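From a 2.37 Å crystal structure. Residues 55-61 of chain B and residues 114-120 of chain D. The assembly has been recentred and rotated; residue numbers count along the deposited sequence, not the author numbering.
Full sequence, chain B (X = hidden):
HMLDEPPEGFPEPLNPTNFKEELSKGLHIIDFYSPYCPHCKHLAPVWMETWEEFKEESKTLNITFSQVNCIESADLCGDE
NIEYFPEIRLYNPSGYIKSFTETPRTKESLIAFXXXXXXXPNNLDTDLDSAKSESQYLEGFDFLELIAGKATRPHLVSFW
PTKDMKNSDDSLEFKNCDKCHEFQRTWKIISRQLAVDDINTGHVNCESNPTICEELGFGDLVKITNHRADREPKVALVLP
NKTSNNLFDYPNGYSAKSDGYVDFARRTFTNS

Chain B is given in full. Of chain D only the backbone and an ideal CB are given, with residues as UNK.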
# COMPACT_ATOMS: atom_id res chain seq x y z
N LYS B 55 -5.72 -27.09 29.57
CA LYS B 55 -6.31 -28.31 29.03
C LYS B 55 -6.65 -28.17 27.57
O LYS B 55 -6.35 -29.05 26.78
CB LYS B 55 -7.55 -28.72 29.83
CG LYS B 55 -7.24 -29.60 31.02
CD LYS B 55 -8.35 -29.53 32.05
CE LYS B 55 -9.68 -29.90 31.44
NZ LYS B 55 -10.77 -29.82 32.43
N GLU B 56 -7.26 -27.05 27.21
CA GLU B 56 -7.72 -26.86 25.85
C GLU B 56 -6.51 -26.69 24.91
O GLU B 56 -6.46 -27.31 23.85
CB GLU B 56 -8.67 -25.67 25.75
CG GLU B 56 -9.93 -25.84 26.59
CD GLU B 56 -10.52 -27.24 26.52
OE1 GLU B 56 -10.79 -27.75 25.41
OE2 GLU B 56 -10.68 -27.86 27.60
N GLU B 57 -5.54 -25.89 25.32
CA GLU B 57 -4.36 -25.64 24.47
C GLU B 57 -3.43 -26.86 24.37
O GLU B 57 -2.79 -27.05 23.35
CB GLU B 57 -3.57 -24.42 24.96
CG GLU B 57 -4.21 -23.08 24.59
CD GLU B 57 -3.40 -21.89 25.08
OE1 GLU B 57 -2.27 -21.69 24.56
OE2 GLU B 57 -3.90 -21.14 25.96
N SER B 58 -3.38 -27.66 25.43
CA SER B 58 -2.57 -28.88 25.46
C SER B 58 -2.83 -29.81 24.27
O SER B 58 -1.91 -30.47 23.76
CB SER B 58 -2.82 -29.63 26.77
OG SER B 58 -2.05 -30.82 26.80
N LYS B 59 -4.09 -29.89 23.85
CA LYS B 59 -4.47 -30.76 22.76
C LYS B 59 -3.96 -30.23 21.41
O LYS B 59 -3.30 -30.95 20.65
CB LYS B 59 -6.00 -30.89 22.72
CG LYS B 59 -6.60 -31.61 23.90
CD LYS B 59 -8.07 -31.19 24.07
CE LYS B 59 -8.69 -31.78 25.33
NZ LYS B 59 -10.05 -31.22 25.57
N THR B 60 -4.23 -28.96 21.14
CA THR B 60 -3.88 -28.40 19.84
C THR B 60 -2.40 -28.04 19.71
O THR B 60 -1.88 -28.05 18.60
CB THR B 60 -4.72 -27.16 19.52
OG1 THR B 60 -4.78 -26.32 20.69
CG2 THR B 60 -6.15 -27.58 19.18
N LEU B 61 -1.71 -27.78 20.81
CA LEU B 61 -0.29 -27.45 20.72
C LEU B 61 0.58 -28.67 20.95
O LEU B 61 1.78 -28.63 20.69
CB LEU B 61 0.11 -26.38 21.75
CG LEU B 61 -0.55 -25.00 21.66
CD1 LEU B 61 0.10 -24.03 22.63
CD2 LEU B 61 -0.42 -24.51 20.23
N UNK D 114 -12.26 -23.87 14.78
CA UNK D 114 -10.87 -23.53 14.49
C UNK D 114 -9.90 -24.53 15.12
O UNK D 114 -8.91 -24.92 14.50
CB UNK D 114 -10.56 -22.12 14.99
N UNK D 115 -10.15 -24.93 16.37
CA UNK D 115 -9.31 -25.93 17.02
C UNK D 115 -9.36 -27.26 16.30
O UNK D 115 -8.33 -27.91 16.12
CB UNK D 115 -9.73 -26.11 18.48
N UNK D 116 -10.54 -27.67 15.89
CA UNK D 116 -10.66 -28.92 15.13
C UNK D 116 -9.86 -28.85 13.83
O UNK D 116 -9.12 -29.77 13.49
CB UNK D 116 -12.13 -29.22 14.83
N UNK D 117 -9.99 -27.74 13.12
CA UNK D 117 -9.32 -27.61 11.84
C UNK D 117 -7.81 -27.50 12.00
O UNK D 117 -7.06 -27.89 11.10
CB UNK D 117 -9.86 -26.39 11.09
N UNK D 118 -7.35 -27.02 13.15
CA UNK D 118 -5.91 -26.94 13.37
C UNK D 118 -5.31 -28.33 13.50
O UNK D 118 -4.10 -28.52 13.28
CB UNK D 118 -5.60 -26.11 14.62
N UNK D 119 -6.15 -29.30 13.85
CA UNK D 119 -5.68 -30.66 14.09
C UNK D 119 -5.82 -31.58 12.90
O UNK D 119 -5.43 -32.74 12.98
CB UNK D 119 -6.44 -31.26 15.28
N UNK D 120 -6.33 -31.05 11.79
CA UNK D 120 -6.34 -31.75 10.50
C UNK D 120 -4.98 -31.55 9.82
O UNK D 120 -4.63 -30.44 9.44
CB UNK D 120 -7.48 -31.24 9.61

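Position 114 lies in a helix that begins earlier in the chain, and its ideal CB has nothing of chain B within 5.5 Å. Chain B therefore sets no requirement, and any residue that tolerates a helix would serve. The deposited residue is Ala114(D), whose carbonyl O accepts the backbone hydrogen bond from N of position 118, at 2.9 Å.

At position 115 CA-to-CB points sideways, and the ideal CB lies 3.9 Å from CG2 of Thr60(B). A short aliphatic residue could pack on that methyl. One helical turn earlier, however, chain B presents the carboxylate of Glu56(B), so a long side chain with a positive end, lysine or arginine, would also suit, since it can run in that direction. Arg115(D) does so with an extended chain, chi1 m followed by chi2 and chi3 t. CB of Glu56(B) lies over one face of the guanidinium, 4.1 Å from NH1. OE1 of Glu56(B) is 4.2 Å from NH1 but well out of the guanidinium plane, so the attraction is one of charge alone. That oxygen also forms a salt bridge within chain B, at 3.6 Å from NZ of Lys59(B), while NE and NH2 of the arginine are hydrogen-bonded elsewhere in the structure.

Position 116 points away and position 117 is out of reach; both are helical, and chain B does not discriminate among side chains there. They are Arg116(D) and Glu117(D).

Position 118 points toward chain B, its ideal CB 4.8 Å from CG2 of Thr60(B). A small residue would fit, and a hydroxyl could also use the carbonyl O of position 115, one turn back. Ser118(D), chi1 p, does this: its OG donates to O of Arg115(D) at 2.9 Å and touches CG2 of Thr60(B) at 3.5 Å. A water joins the chains, donating to OG of Ser118(D) at 2.6 Å and to O of Thr60(B) at 3.0 Å.

At position 119 the CA atom lies 6.4 Å from CA of Thr60(B), the nearest such pair, yet CA-to-CB points sideways. The ideal CB is 5.4 Å from CG2 of Thr60(B), leaving a gap that suits a long, flexible apolar side chain. Met119(D) fills it: SD rests 3.9 Å from CG2 of Thr60(B), and CE reaches CB of Lys59(B) at 3.8 Å and O of Lys59(B) at 3.2 Å. Chi1 and chi3 both lie between wells.

Position 120, with phi/psi of -83/113, has left the helix and is out of reach, so many residues would do. It is Asp120(D).

Chain D, residues 114-120: ARRESMD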
# COMPACT_ATOMS: atom_id res chain seq x y z
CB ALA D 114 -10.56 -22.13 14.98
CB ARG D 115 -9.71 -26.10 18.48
CG ARG D 115 -9.43 -24.89 19.32
CD ARG D 115 -10.06 -25.02 20.69
NE ARG D 115 -9.70 -23.90 21.55
CZ ARG D 115 -10.35 -23.59 22.67
NH1 ARG D 115 -11.40 -24.31 23.05
NH2 ARG D 115 -9.96 -22.55 23.40
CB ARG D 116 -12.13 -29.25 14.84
CG ARG D 116 -12.81 -30.03 15.95
CD ARG D 116 -14.14 -30.58 15.50
NE ARG D 116 -15.22 -29.59 15.57
CZ ARG D 116 -15.65 -28.88 14.54
NH1 ARG D 116 -15.09 -29.03 13.34
NH2 ARG D 116 -16.65 -28.01 14.70
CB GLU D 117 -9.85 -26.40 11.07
CG GLU D 117 -11.28 -26.59 10.60
CD GLU D 117 -11.49 -27.92 9.86
OE1 GLU D 117 -10.57 -28.37 9.11
OE2 GLU D 117 -12.58 -28.51 10.02
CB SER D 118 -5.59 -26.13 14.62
OG SER D 118 -5.60 -26.99 15.74
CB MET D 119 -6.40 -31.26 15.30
CG MET D 119 -5.66 -31.04 16.61
SD MET D 119 -6.76 -31.27 17.98
CE MET D 119 -5.77 -32.22 19.14
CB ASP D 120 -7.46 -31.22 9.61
CG ASP D 120 -7.70 -32.05 8.36
OD1 ASP D 120 -6.80 -32.74 7.84
OD2 ASP D 120 -8.85 -32.00 7.87
O HOH W 1 -3.40 -28.42 15.99
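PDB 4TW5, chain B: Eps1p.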